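Local coordinates for protein aerobactin synthase IucA (Klebsiella pneumoniae subsp. pneumoniae, PDB 5JM8) that probably joins citrate to an acetylated hydroxylysine in an ATP-dependent step of aerobactin siderophore synthesis, acting as an NIS synthetase, at residues 56-59 against 60-64; 15-18 against 19-23; 502-505 against 506-510; 379-382 against 383-387. All coordinates share one frame; numbering follows the deposited sequence.

Contact 1. Residues 56-59 against 60-64; sequences YFSP and TQHHR
R64 leaves the backbone with CG trans to N (chi1 -176°) and bends back at chi3 (66°), which lays one face of its guanidinium on Y56 CB, 3.2 Å from R64 NH2. The pair sits at the neck of a beta hairpin joining strands 49-54 and 64-72, where Y56 and R64 are an antiparallel hydrogen-bonded pair: Y56 N gives to R64 O, and R64 N to Y56 O at 3.0 Å. The tyrosine ring and guanidinium planes are 12° apart, though the guanidinium lies over CB and not over the ring; the carbonyl oxygen of H62 comes to the ring edge, 3.6 Å from Y56 CD2. At the tip, a type I turn from S58 to Q61 is closed by Q61 N to S58 O (3.0 Å), the donor sitting well above the carbonyl plane. S58 OG accepts from T60 N at 2.9 Å. H62, centre of an inverse gamma turn, sends ND1 in its ring plane to T60 OG1. The hydroxyls of Y56, S58 and T60 all bind the carboxylate of E506, pinning the turn to helix 506-521. F57 and H63 run side by side, H63 CE1 lying over one face of the phenyl ring, 3.4 Å from F57 CE1.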
ATOM      1  N   TYR A  56     -37.235 -14.342 -16.956  1.00 20.81           N
ATOM      2  CA  TYR A  56     -37.495 -12.935 -16.668  1.00 19.65           C
ATOM      3  C   TYR A  56     -37.889 -12.175 -17.926  1.00 19.88           C
ATOM      4  O   TYR A  56     -37.136 -12.138 -18.899  1.00 20.98           O
ATOM      5  CB  TYR A  56     -36.271 -12.278 -16.034  1.00 18.71           C
ATOM      6  CG  TYR A  56     -36.440 -10.796 -15.785  1.00 22.11           C
ATOM      7  CD1 TYR A  56     -37.263 -10.334 -14.767  1.00 21.39           C
ATOM      8  CD2 TYR A  56     -35.773  -9.858 -16.565  1.00 21.00           C
ATOM      9  CE1 TYR A  56     -37.420  -8.981 -14.535  1.00 21.50           C
ATOM     10  CE2 TYR A  56     -35.925  -8.501 -16.336  1.00 17.84           C
ATOM     11  CZ  TYR A  56     -36.748  -8.070 -15.321  1.00 21.96           C
ATOM     12  OH  TYR A  56     -36.906  -6.725 -15.092  1.00 17.74           O
ATOM     13  N   PHE A  57     -39.073 -11.571 -17.894  1.00 20.19           N
ATOM     14  CA  PHE A  57     -39.538 -10.734 -18.991  1.00 21.13           C
ATOM     15  C   PHE A  57     -39.273  -9.266 -18.679  1.00 23.85           C
ATOM     16  O   PHE A  57     -39.664  -8.763 -17.627  1.00 27.21           O
ATOM     17  CB  PHE A  57     -41.026 -10.957 -19.255  1.00 24.67           C
ATOM     18  CG  PHE A  57     -41.550 -10.174 -20.422  1.00 30.28           C
ATOM     19  CD1 PHE A  57     -41.419 -10.659 -21.713  1.00 30.97           C
ATOM     20  CD2 PHE A  57     -42.160  -8.946 -20.231  1.00 33.99           C
ATOM     21  CE1 PHE A  57     -41.893  -9.936 -22.792  1.00 30.74           C
ATOM     22  CE2 PHE A  57     -42.637  -8.220 -21.306  1.00 34.71           C
ATOM     23  CZ  PHE A  57     -42.503  -8.717 -22.588  1.00 32.94           C
ATOM     24  N   SER A  58     -38.610  -8.594 -19.614  1.00 25.70           N
ATOM     25  CA  SER A  58     -38.192  -7.210 -19.445  1.00 20.49           C
ATOM     26  C   SER A  58     -38.923  -6.279 -20.404  1.00 21.29           C
ATOM     27  O   SER A  58     -38.969  -6.543 -21.608  1.00 21.76           O
ATOM     28  CB  SER A  58     -36.686  -7.087 -19.668  1.00 19.83           C
ATOM     29  OG  SER A  58     -36.307  -5.734 -19.844  1.00 21.76           O
ATOM     30  N   PRO A  59     -39.494  -5.181 -19.881  1.00 22.05           N
ATOM     31  CA  PRO A  59     -40.089  -4.188 -20.782  1.00 24.83           C
ATOM     32  C   PRO A  59     -39.045  -3.372 -21.535  1.00 29.34           C
ATOM     33  O   PRO A  59     -39.404  -2.495 -22.318  1.00 34.52           O
ATOM     34  CB  PRO A  59     -40.895  -3.294 -19.839  1.00 23.44           C
ATOM     35  CG  PRO A  59     -40.245  -3.446 -18.519  1.00 20.60           C
ATOM     36  CD  PRO A  59     -39.740  -4.852 -18.464  1.00 19.68           C
ATOM     37  N   THR A  60     -37.771  -3.661 -21.287  1.00 25.21           N
ATOM     38  CA  THR A  60     -36.678  -3.056 -22.036  1.00 23.57           C
ATOM     39  C   THR A  60     -35.902  -4.140 -22.778  1.00 27.43           C
ATOM     40  O   THR A  60     -34.761  -3.935 -23.183  1.00 32.78           O
ATOM     41  CB  THR A  60     -35.728  -2.269 -21.114  1.00 19.66           C
ATOM     42  OG1 THR A  60     -35.347  -3.088 -20.001  1.00 21.82           O
ATOM     43  CG2 THR A  60     -36.410  -1.012 -20.603  1.00 18.70           C
ATOM     44  N   GLN A  61     -36.545  -5.293 -22.951  1.00 28.12           N
ATOM     45  CA  GLN A  61     -36.003  -6.405 -23.732  1.00 22.99           C
ATOM     46  C   GLN A  61     -34.713  -7.007 -23.160  1.00 19.74           C
ATOM     47  O   GLN A  61     -34.010  -7.739 -23.858  1.00 19.54           O
ATOM     48  CB  GLN A  61     -35.762  -5.965 -25.178  1.00 21.87           C
ATOM     49  CG  GLN A  61     -37.030  -5.590 -25.937  1.00 24.61           C
ATOM     50  CD  GLN A  61     -37.372  -4.111 -25.859  1.00 26.16           C
ATOM     51  OE1 GLN A  61     -36.497  -3.248 -25.938  1.00 29.02           O
ATOM     52  NE2 GLN A  61     -38.658  -3.813 -25.722  1.00 24.17           N
ATOM     53  N   HIS A  62     -34.398  -6.703 -21.904  1.00 19.26           N
ATOM     54  CA  HIS A  62     -33.333  -7.414 -21.202  1.00 18.47           C
ATOM     55  C   HIS A  62     -33.879  -8.741 -20.669  1.00 20.22           C
ATOM     56  O   HIS A  62     -33.887  -8.977 -19.461  1.00 23.29           O
ATOM     57  CB  HIS A  62     -32.764  -6.580 -20.046  1.00 17.79           C
ATOM     58  CG  HIS A  62     -32.002  -5.365 -20.482  1.00 19.83           C
ATOM     59  ND1 HIS A  62     -32.608  -4.149 -20.713  1.00 21.50           N
ATOM     60  CD2 HIS A  62     -30.681  -5.175 -20.711  1.00 17.65           C
ATOM     61  CE1 HIS A  62     -31.695  -3.265 -21.074  1.00 20.58           C
ATOM     62  NE2 HIS A  62     -30.517  -3.861 -21.080  1.00 18.88           N
ATOM     63  N   HIS A  63     -34.339  -9.600 -21.574  1.00 18.67           N
ATOM     64  CA  HIS A  63     -34.966 -10.861 -21.188  1.00 21.08           C
ATOM     65  C   HIS A  63     -33.953 -11.898 -20.723  1.00 21.36           C
ATOM     66  O   HIS A  63     -32.780 -11.849 -21.096  1.00 18.29           O
ATOM     67  CB  HIS A  63     -35.767 -11.449 -22.354  1.00 26.14           C
ATOM     68  CG  HIS A  63     -36.789 -10.516 -22.920  1.00 28.06           C
ATOM     69  ND1 HIS A  63     -37.874 -10.071 -22.197  1.00 26.57           N
ATOM     70  CD2 HIS A  63     -36.897  -9.951 -24.145  1.00 27.26           C
ATOM     71  CE1 HIS A  63     -38.602  -9.265 -22.948  1.00 25.61           C
ATOM     72  NE2 HIS A  63     -38.031  -9.176 -24.137  1.00 25.89           N
ATOM     73  N   ARG A  64     -34.428 -12.841 -19.915  1.00 20.76           N
ATOM     74  CA  ARG A  64     -33.650 -14.009 -19.534  1.00 21.39           C
ATOM     75  C   ARG A  64     -34.427 -15.263 -19.922  1.00 21.17           C
ATOM     76  O   ARG A  64     -35.485 -15.548 -19.358  1.00 20.94           O
ATOM     77  CB  ARG A  64     -33.344 -14.004 -18.031  1.00 22.19           C
ATOM     78  CG  ARG A  64     -32.441 -15.154 -17.583  1.00 22.60           C
ATOM     79  CD  ARG A  64     -32.041 -15.059 -16.110  1.00 23.69           C
ATOM     80  NE  ARG A  64     -33.180 -15.232 -15.205  1.00 26.38           N
ATOM     81  CZ  ARG A  64     -33.825 -14.242 -14.591  1.00 29.84           C
ATOM     82  NH1 ARG A  64     -34.848 -14.522 -13.794  1.00 35.19           N
ATOM     83  NH2 ARG A  64     -33.460 -12.974 -14.763  1.00 29.06           N
TER

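Contact 2. Residues 15-18 against 19-23; sequences AAQC and FLNSL
Q17 and N21, one helical turn apart on helix 14-26, are joined by a side-chain hydrogen bond from Q17 NE2 to N21 OD1, short at 2.7 Å and nearly straight at 168°. The bend of Q17 at chi2 (70°) carries its amide along the helix toward N21. The acceptor lies in the amide plane of Q17, whereas the donor is tilted from the carbonyl plane of N21, the two amides being turned 50° against each other. Each has a further polar partner: Q17 OE1 takes the backbone N-H of F65, and N21 ND2 gives to the carbonyl oxygen of H63, so the rotation of both groups is fixed.

Backbone bonds of the i to i+4 kind run beneath, with L20 N to A16 O at 2.9 Å, N21 N to Q17 O at 2.8 Å and S22 N to C18 O at 3.0 Å.

Close packing completes the contact. Q17 CG lies 3.5 Å from N21 ND2, and L20 CG leans over A16 O at 3.3 Å. F19 points instead to helices 82-96 and 101-124 and meets the F545 ring edge-to-face, while A16 and L20 rest on F67. The whole is a buried alpha helix packed on an antiparallel sheet, its amide pair clasping the backbone at the start of strand 64-72.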
ATOM      1  N   ALA A  15     -24.572 -15.559 -23.868  1.00 21.81           N
ATOM      2  CA  ALA A  15     -24.188 -15.205 -25.232  1.00 22.05           C
ATOM      3  C   ALA A  15     -25.392 -15.292 -26.160  1.00 21.98           C
ATOM      4  O   ALA A  15     -25.650 -14.384 -26.951  1.00 18.53           O
ATOM      5  CB  ALA A  15     -23.071 -16.116 -25.725  1.00 17.86           C
ATOM      6  N   ALA A  16     -26.132 -16.389 -26.058  1.00 19.05           N
ATOM      7  CA  ALA A  16     -27.305 -16.588 -26.892  1.00 20.60           C
ATOM      8  C   ALA A  16     -28.348 -15.516 -26.606  1.00 22.99           C
ATOM      9  O   ALA A  16     -29.069 -15.083 -27.504  1.00 25.31           O
ATOM     10  CB  ALA A  16     -27.891 -17.971 -26.665  1.00 20.24           C
ATOM     11  N   GLN A  17     -28.418 -15.083 -25.352  1.00 23.06           N
ATOM     12  CA  GLN A  17     -29.414 -14.102 -24.941  1.00 22.49           C
ATOM     13  C   GLN A  17     -29.191 -12.769 -25.654  1.00 25.49           C
ATOM     14  O   GLN A  17     -30.132 -12.007 -25.860  1.00 27.38           O
ATOM     15  CB  GLN A  17     -29.378 -13.901 -23.428  1.00 21.27           C
ATOM     16  CG  GLN A  17     -30.652 -13.300 -22.856  1.00 21.42           C
ATOM     17  CD  GLN A  17     -31.827 -14.259 -22.902  1.00 21.12           C
ATOM     18  OE1 GLN A  17     -31.774 -15.353 -22.337  1.00 19.13           O
ATOM     19  NE2 GLN A  17     -32.896 -13.853 -23.576  1.00 21.82           N
ATOM     20  N   CYS A  18     -27.945 -12.498 -26.031  1.00 26.95           N
ATOM     21  CA  CYS A  18     -27.610 -11.290 -26.779  1.00 25.76           C
ATOM     22  C   CYS A  18     -28.171 -11.361 -28.188  1.00 24.24           C
ATOM     23  O   CYS A  18     -28.790 -10.414 -28.666  1.00 27.21           O
ATOM     24  CB  CYS A  18     -26.095 -11.096 -26.836  1.00 24.94           C
ATOM     25  SG  CYS A  18     -25.324 -10.723 -25.246  1.00 24.85           S
ATOM     26  N   PHE A  19     -27.939 -12.491 -28.849  1.00 22.44           N
ATOM     27  CA  PHE A  19     -28.472 -12.730 -30.182  1.00 20.68           C
ATOM     28  C   PHE A  19     -29.989 -12.601 -30.168  1.00 22.75           C
ATOM     29  O   PHE A  19     -30.573 -11.913 -31.004  1.00 24.81           O
ATOM     30  CB  PHE A  19     -28.049 -14.117 -30.681  1.00 21.05           C
ATOM     31  CG  PHE A  19     -28.627 -14.492 -32.018  1.00 22.79           C
ATOM     32  CD1 PHE A  19     -29.865 -15.108 -32.108  1.00 24.98           C
ATOM     33  CD2 PHE A  19     -27.927 -14.236 -33.186  1.00 23.69           C
ATOM     34  CE1 PHE A  19     -30.396 -15.454 -33.335  1.00 26.04           C
ATOM     35  CE2 PHE A  19     -28.453 -14.582 -34.417  1.00 23.31           C
ATOM     36  CZ  PHE A  19     -29.689 -15.190 -34.492  1.00 27.09           C
ATOM     37  N   LEU A  20     -30.615 -13.246 -29.191  1.00 23.73           N
ATOM     38  CA  LEU A  20     -32.069 -13.319 -29.125  1.00 24.76           C
ATOM     39  C   LEU A  20     -32.708 -11.998 -28.689  1.00 27.36           C
ATOM     40  O   LEU A  20     -33.666 -11.544 -29.310  1.00 35.18           O
ATOM     41  CB  LEU A  20     -32.495 -14.441 -28.176  1.00 22.09           C
ATOM     42  CG  LEU A  20     -32.080 -15.853 -28.606  1.00 21.64           C
ATOM     43  CD1 LEU A  20     -32.389 -16.867 -27.516  1.00 22.72           C
ATOM     44  CD2 LEU A  20     -32.757 -16.255 -29.907  1.00 22.56           C
ATOM     45  N   ASN A  21     -32.182 -11.381 -27.634  1.00 21.51           N
ATOM     46  CA  ASN A  21     -32.724 -10.107 -27.154  1.00 20.47           C
ATOM     47  C   ASN A  21     -32.552  -9.007 -28.190  1.00 20.73           C
ATOM     48  O   ASN A  21     -33.426  -8.154 -28.358  1.00 21.07           O
ATOM     49  CB  ASN A  21     -32.054  -9.684 -25.845  1.00 21.12           C
ATOM     50  CG  ASN A  21     -32.504 -10.516 -24.661  1.00 25.07           C
ATOM     51  OD1 ASN A  21     -33.246 -11.487 -24.814  1.00 29.86           O
ATOM     52  ND2 ASN A  21     -32.045 -10.147 -23.470  1.00 22.93           N
ATOM     53  N   SER A  22     -31.415  -9.025 -28.877  1.00 20.33           N
ATOM     54  CA  SER A  22     -31.169  -8.090 -29.963  1.00 24.41           C
ATOM     55  C   SER A  22     -32.240  -8.256 -31.040  1.00 28.27           C
ATOM     56  O   SER A  22     -32.787  -7.275 -31.544  1.00 31.64           O
ATOM     57  CB  SER A  22     -29.774  -8.302 -30.555  1.00 28.84           C
ATOM     58  OG  SER A  22     -29.478  -7.314 -31.521  1.00 35.25           O
ATOM     59  N   LEU A  23     -32.546  -9.507 -31.373  1.00 28.45           N
ATOM     60  CA  LEU A  23     -33.566  -9.819 -32.370  1.00 25.15           C
ATOM     61  C   LEU A  23     -34.967  -9.399 -31.915  1.00 27.87           C
ATOM     62  O   LEU A  23     -35.709  -8.772 -32.669  1.00 31.26           O
ATOM     63  CB  LEU A  23     -33.551 -11.317 -32.685  1.00 23.28           C
ATOM     64  CG  LEU A  23     -34.603 -11.834 -33.673  1.00 27.19           C
ATOM     65  CD1 LEU A  23     -34.396 -11.241 -35.058  1.00 28.99           C
ATOM     66  CD2 LEU A  23     -34.577 -13.352 -33.729  1.00 24.55           C
TER

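Contact 3. Residues 502-505 against 506-510; sequences GLDS and EANLM
D504 and N508 cross at about a right angle where helix 506-521 begins, N508 ND2 giving a nearly straight bond (167°) to D504 OD1 at 3.0 Å. The carboxylate oxygen is met on its syn side, and lies close to the amide plane of N508. N508 is exposed yet anchored by its bonds to D504 and S505; the looser edge is at exposed A507, whose CB approaches S505 OG no nearer than 4.2 Å. Packing is closer on the inner side: L509 CG sits 3.2 Å from S505 O, and L509 CD2 reaches D504 CB at 3.9 Å. Helices 394-420 and 475-500 cover L509 there, and H399 binds D504 OD2, which gives the carboxylate a second anchor. The CB of buried E506 points away from the loop, and its carboxylate is turned to the hairpin of residues 56-64.

S505 holds OG between its backbone N and carbonyl carbon (chi1 56°), a position from which it accepts from N508 N at 3.2 Å. The first backbone turn is fastened by L509 N to S505 O, 3.1 Å. The negative charge of D504 beside the helix start probably suits the helix dipole. G502 ends the preceding helix in a Schellman motif, and S505 opens the next as a classical serine N-cap.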
ATOM      1  N   GLY A 502     -34.741  -8.608  -8.860  1.00 20.00           N
ATOM      2  CA  GLY A 502     -35.931  -8.568  -8.031  1.00 18.94           C
ATOM      3  C   GLY A 502     -35.850  -7.570  -6.888  1.00 17.69           C
ATOM      4  O   GLY A 502     -36.505  -7.744  -5.860  1.00 19.00           O
ATOM      5  N   LEU A 503     -35.050  -6.522  -7.066  1.00 15.71           N
ATOM      6  CA  LEU A 503     -34.943  -5.459  -6.071  1.00 15.69           C
ATOM      7  C   LEU A 503     -36.119  -4.493  -6.190  1.00 16.62           C
ATOM      8  O   LEU A 503     -36.610  -3.969  -5.189  1.00 16.61           O
ATOM      9  CB  LEU A 503     -33.618  -4.711  -6.230  1.00 15.95           C
ATOM     10  CG  LEU A 503     -32.357  -5.551  -5.998  1.00 17.45           C
ATOM     11  CD1 LEU A 503     -31.099  -4.750  -6.279  1.00 14.58           C
ATOM     12  CD2 LEU A 503     -32.328  -6.099  -4.583  1.00 20.71           C
ATOM     13  N   ASP A 504     -36.562  -4.266  -7.423  1.00 16.85           N
ATOM     14  CA  ASP A 504     -37.761  -3.482  -7.700  1.00 16.41           C
ATOM     15  C   ASP A 504     -38.055  -3.597  -9.190  1.00 16.74           C
ATOM     16  O   ASP A 504     -37.149  -3.844  -9.979  1.00 16.45           O
ATOM     17  CB  ASP A 504     -37.581  -2.014  -7.292  1.00 19.36           C
ATOM     18  CG  ASP A 504     -38.898  -1.251  -7.238  1.00 25.28           C
ATOM     19  OD1 ASP A 504     -39.971  -1.883  -7.351  1.00 27.96           O
ATOM     20  OD2 ASP A 504     -38.858  -0.015  -7.067  1.00 27.75           O
ATOM     21  N   SER A 505     -39.314  -3.430  -9.580  1.00 17.40           N
ATOM     22  CA  SER A 505     -39.699  -3.561 -10.985  1.00 17.82           C
ATOM     23  C   SER A 505     -39.005  -2.498 -11.839  1.00 17.55           C
ATOM     24  O   SER A 505     -38.686  -1.420 -11.347  1.00 17.57           O
ATOM     25  CB  SER A 505     -41.219  -3.453 -11.134  1.00 18.63           C
ATOM     26  OG  SER A 505     -41.699  -2.242 -10.583  1.00 18.71           O
ATOM     27  N   GLU A 506     -38.755  -2.810 -13.110  1.00 18.12           N
ATOM     28  CA  GLU A 506     -38.201  -1.820 -14.030  1.00 17.59           C
ATOM     29  C   GLU A 506     -39.154  -0.642 -14.136  1.00 19.70           C
ATOM     30  O   GLU A 506     -38.728   0.511 -14.184  1.00 21.09           O
ATOM     31  CB  GLU A 506     -37.958  -2.418 -15.417  1.00 17.83           C
ATOM     32  CG  GLU A 506     -36.981  -3.578 -15.433  1.00 17.43           C
ATOM     33  CD  GLU A 506     -36.546  -3.974 -16.834  1.00 17.62           C
ATOM     34  OE1 GLU A 506     -36.384  -3.078 -17.689  1.00 17.75           O
ATOM     35  OE2 GLU A 506     -36.370  -5.187 -17.079  1.00 17.69           O
ATOM     36  N   ALA A 507     -40.448  -0.950 -14.159  1.00 18.72           N
ATOM     37  CA  ALA A 507     -41.495   0.061 -14.273  1.00 20.55           C
ATOM     38  C   ALA A 507     -41.382   1.098 -13.162  1.00 18.99           C
ATOM     39  O   ALA A 507     -41.452   2.301 -13.416  1.00 19.36           O
ATOM     40  CB  ALA A 507     -42.869  -0.596 -14.245  1.00 20.05           C
ATOM     41  N   ASN A 508     -41.200   0.627 -11.933  1.00 18.61           N
ATOM     42  CA  ASN A 508     -41.064   1.521 -10.794  1.00 19.20           C
ATOM     43  C   ASN A 508     -39.769   2.318 -10.853  1.00 21.50           C
ATOM     44  O   ASN A 508     -39.753   3.514 -10.568  1.00 27.19           O
ATOM     45  CB  ASN A 508     -41.126   0.734  -9.484  1.00 19.88           C
ATOM     46  CG  ASN A 508     -42.520   0.229  -9.167  1.00 24.73           C
ATOM     47  OD1 ASN A 508     -43.511   0.694  -9.734  1.00 27.65           O
ATOM     48  ND2 ASN A 508     -42.604  -0.722  -8.245  1.00 24.60           N
ATOM     49  N   LEU A 509     -38.679   1.657 -11.223  1.00 22.42           N
ATOM     50  CA  LEU A 509     -37.380   2.312 -11.263  1.00 18.86           C
ATOM     51  C   LEU A 509     -37.329   3.343 -12.384  1.00 21.11           C
ATOM     52  O   LEU A 509     -36.707   4.392 -12.240  1.00 22.98           O
ATOM     53  CB  LEU A 509     -36.264   1.280 -11.432  1.00 16.49           C
ATOM     54  CG  LEU A 509     -36.134   0.282 -10.275  1.00 19.45           C
ATOM     55  CD1 LEU A 509     -35.161  -0.843 -10.626  1.00 24.41           C
ATOM     56  CD2 LEU A 509     -35.710   0.983  -8.991  1.00 17.40           C
ATOM     57  N   MET A 510     -37.994   3.047 -13.497  1.00 21.30           N
ATOM     58  CA  MET A 510     -38.068   3.990 -14.607  1.00 20.49           C
ATOM     59  C   MET A 510     -38.949   5.187 -14.246  1.00 22.32           C
ATOM     60  O   MET A 510     -38.847   6.249 -14.865  1.00 27.63           O
ATOM     61  CB  MET A 510     -38.596   3.304 -15.870  1.00 19.32           C
ATOM     62  CG  MET A 510     -37.589   2.370 -16.534  1.00 20.09           C
ATOM     63  SD  MET A 510     -38.095   1.763 -18.160  1.00 23.35           S
ATOM     64  CE  MET A 510     -39.357   0.572 -17.721  1.00 24.24           C
TER

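Contact 4. Residues 379-382 against 383-387; sequences LVAA and VKRLS
The carbonyl oxygen of A382 receives two backbone N-H groups, L386 N at 2.8 Å in a good i to i+4 bond (154°) and R385 N in a weak, strongly bent one. R385 N is itself shared, since it also gives to A381 O in a longer bond of 3.3 Å, with the donor above the carbonyl plane. The neighbouring bonds of helix 378-390 are regular: V383 N to L379 O is almost straight (174°) and K384 N gives to V380 O at 3.0 Å.

Side chains fold back over this turn. R385 bends at chi3 (-59°), which brings its guanidinium down flat over the backbone: A381 O and A382 CA lie under the same face, both toward its rim, and NH2 stands 3.7 Å from A382 CB. NH1 is near A381 O but badly angled for a hydrogen bond; the polar end of R385 is instead directed to D438, with which NE forms a salt bridge. K384 runs out extended, its CG 3.2 Å from V380 O and its CE 3.9 Å from V380 CG1, before NZ reaches a salt bridge with D376. On the buried side L379 CD1 meets V383 CG2 at 4.1 Å, a one-turn apolar pair.

That apolar ridge faces two other helices. L379 and V383 both pack on W401 of helix 394-420; L379 also touches V494 and A497 of helix 475-500, and V383 touches L498, while D438, just before strand 440-445, borders the arginine side.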
ATOM      1  N   LEU A 379     -23.278  -4.930 -10.427  1.00 15.04           N
ATOM      2  CA  LEU A 379     -24.043  -3.789  -9.939  1.00 12.00           C
ATOM      3  C   LEU A 379     -24.818  -4.191  -8.695  1.00 13.94           C
ATOM      4  O   LEU A 379     -24.829  -3.476  -7.697  1.00 20.02           O
ATOM      5  CB  LEU A 379     -24.998  -3.270 -11.015  1.00 12.56           C
ATOM      6  CG  LEU A 379     -26.006  -2.199 -10.584  1.00 16.76           C
ATOM      7  CD1 LEU A 379     -25.311  -0.985  -9.984  1.00 20.67           C
ATOM      8  CD2 LEU A 379     -26.870  -1.787 -11.767  1.00 17.39           C
ATOM      9  N   VAL A 380     -25.463  -5.352  -8.764  1.00 14.92           N
ATOM     10  CA  VAL A 380     -26.271  -5.859  -7.660  1.00 15.52           C
ATOM     11  C   VAL A 380     -25.387  -6.218  -6.471  1.00 15.15           C
ATOM     12  O   VAL A 380     -25.811  -6.114  -5.320  1.00 13.64           O
ATOM     13  CB  VAL A 380     -27.098  -7.087  -8.100  1.00 13.77           C
ATOM     14  CG1 VAL A 380     -27.750  -7.777  -6.904  1.00 13.99           C
ATOM     15  CG2 VAL A 380     -28.150  -6.667  -9.107  1.00 14.11           C
ATOM     16  N   ALA A 381     -24.162  -6.644  -6.758  1.00 15.76           N
ATOM     17  CA  ALA A 381     -23.182  -6.928  -5.715  1.00 14.12           C
ATOM     18  C   ALA A 381     -22.802  -5.651  -4.972  1.00 14.64           C
ATOM     19  O   ALA A 381     -22.571  -5.674  -3.766  1.00 14.07           O
ATOM     20  CB  ALA A 381     -21.946  -7.578  -6.313  1.00 13.43           C
ATOM     21  N   ALA A 382     -22.741  -4.542  -5.702  1.00 12.15           N
ATOM     22  CA  ALA A 382     -22.427  -3.248  -5.109  1.00 14.76           C
ATOM     23  C   ALA A 382     -23.586  -2.741  -4.255  1.00 14.27           C
ATOM     24  O   ALA A 382     -23.403  -2.389  -3.091  1.00 15.16           O
ATOM     25  CB  ALA A 382     -22.089  -2.240  -6.193  1.00 11.86           C
ATOM     26  N   VAL A 383     -24.775  -2.705  -4.848  1.00 15.15           N
ATOM     27  CA  VAL A 383     -25.976  -2.246  -4.159  1.00 16.43           C
ATOM     28  C   VAL A 383     -26.208  -3.025  -2.871  1.00 21.68           C
ATOM     29  O   VAL A 383     -26.632  -2.463  -1.864  1.00 28.23           O
ATOM     30  CB  VAL A 383     -27.215  -2.378  -5.067  1.00 12.86           C
ATOM     31  CG1 VAL A 383     -28.495  -2.050  -4.300  1.00 12.50           C
ATOM     32  CG2 VAL A 383     -27.076  -1.472  -6.276  1.00 12.65           C
ATOM     33  N   LYS A 384     -25.933  -4.323  -2.910  1.00 21.44           N
ATOM     34  CA  LYS A 384     -26.066  -5.168  -1.731  1.00 17.70           C
ATOM     35  C   LYS A 384     -25.061  -4.776  -0.648  1.00 16.15           C
ATOM     36  O   LYS A 384     -25.354  -4.878   0.543  1.00 20.12           O
ATOM     37  CB  LYS A 384     -25.893  -6.638  -2.111  1.00 16.86           C
ATOM     38  CG  LYS A 384     -27.163  -7.278  -2.647  1.00 16.35           C
ATOM     39  CD  LYS A 384     -26.910  -8.685  -3.160  1.00 13.69           C
ATOM     40  CE  LYS A 384     -28.215  -9.432  -3.399  1.00 14.18           C
ATOM     41  NZ  LYS A 384     -27.988 -10.891  -3.577  1.00 15.22           N
ATOM     42  N   ARG A 385     -23.880  -4.328  -1.063  1.00 13.44           N
ATOM     43  CA  ARG A 385     -22.887  -3.829  -0.116  1.00 12.54           C
ATOM     44  C   ARG A 385     -23.312  -2.475   0.430  1.00 15.43           C
ATOM     45  O   ARG A 385     -23.085  -2.169   1.599  1.00 21.56           O
ATOM     46  CB  ARG A 385     -21.512  -3.715  -0.770  1.00 11.97           C
ATOM     47  CG  ARG A 385     -20.792  -5.033  -0.927  1.00 12.13           C
ATOM     48  CD  ARG A 385     -19.343  -4.817  -1.296  1.00 12.49           C
ATOM     49  NE  ARG A 385     -19.209  -4.078  -2.546  1.00 15.30           N
ATOM     50  CZ  ARG A 385     -19.162  -4.639  -3.750  1.00 11.52           C
ATOM     51  NH1 ARG A 385     -19.239  -5.957  -3.879  1.00 11.72           N
ATOM     52  NH2 ARG A 385     -19.036  -3.879  -4.828  1.00 11.46           N
ATOM     53  N   LEU A 386     -23.922  -1.667  -0.429  1.00 13.95           N
ATOM     54  CA  LEU A 386     -24.440  -0.368  -0.026  1.00 14.97           C
ATOM     55  C   LEU A 386     -25.513  -0.553   1.041  1.00 17.29           C
ATOM     56  O   LEU A 386     -25.520   0.142   2.057  1.00 18.45           O
ATOM     57  CB  LEU A 386     -25.001   0.378  -1.238  1.00 14.83           C
ATOM     58  CG  LEU A 386     -25.674   1.726  -0.983  1.00 15.77           C
ATOM     59  CD1 LEU A 386     -24.707   2.699  -0.326  1.00 15.31           C
ATOM     60  CD2 LEU A 386     -26.217   2.292  -2.292  1.00 16.96           C
ATOM     61  N   SER A 387     -26.406  -1.508   0.804  1.00 16.96           N
ATOM     62  CA  SER A 387     -27.489  -1.807   1.735  1.00 18.05           C
ATOM     63  C   SER A 387     -26.949  -2.208   3.105  1.00 20.20           C
ATOM     64  O   SER A 387     -27.337  -1.636   4.125  1.00 25.59           O
ATOM     65  CB  SER A 387     -28.379  -2.921   1.173  1.00 17.37           C
ATOM     66  OG  SER A 387     -29.374  -3.308   2.103  1.00 19.14           O
TER

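Along the chain the order is contact 2, contact 1, contact 4, contact 3. Contacts 2 and 1 belong to the N-terminal part with its five-stranded antiparallel sheet, their centres 11 Å apart: helix 14-26 docks on the hairpin that leads into strand 64-72. The tip of that hairpin meets contact 3, 12 Å away between centres, so contact 1 bridges the N-terminal part and the helices near the C-terminus. Contacts 3 and 4, whose centres are 15 Å apart, touch through L503 and V383 and both pack against helices 394-420 and 475-500. Contacts 2 and 4 are the farthest pair, with centres 26 Å apart. In contacts 1 and 2 the side chains of H62 and C18 come to about 8 and 9 Å from the bound ATP.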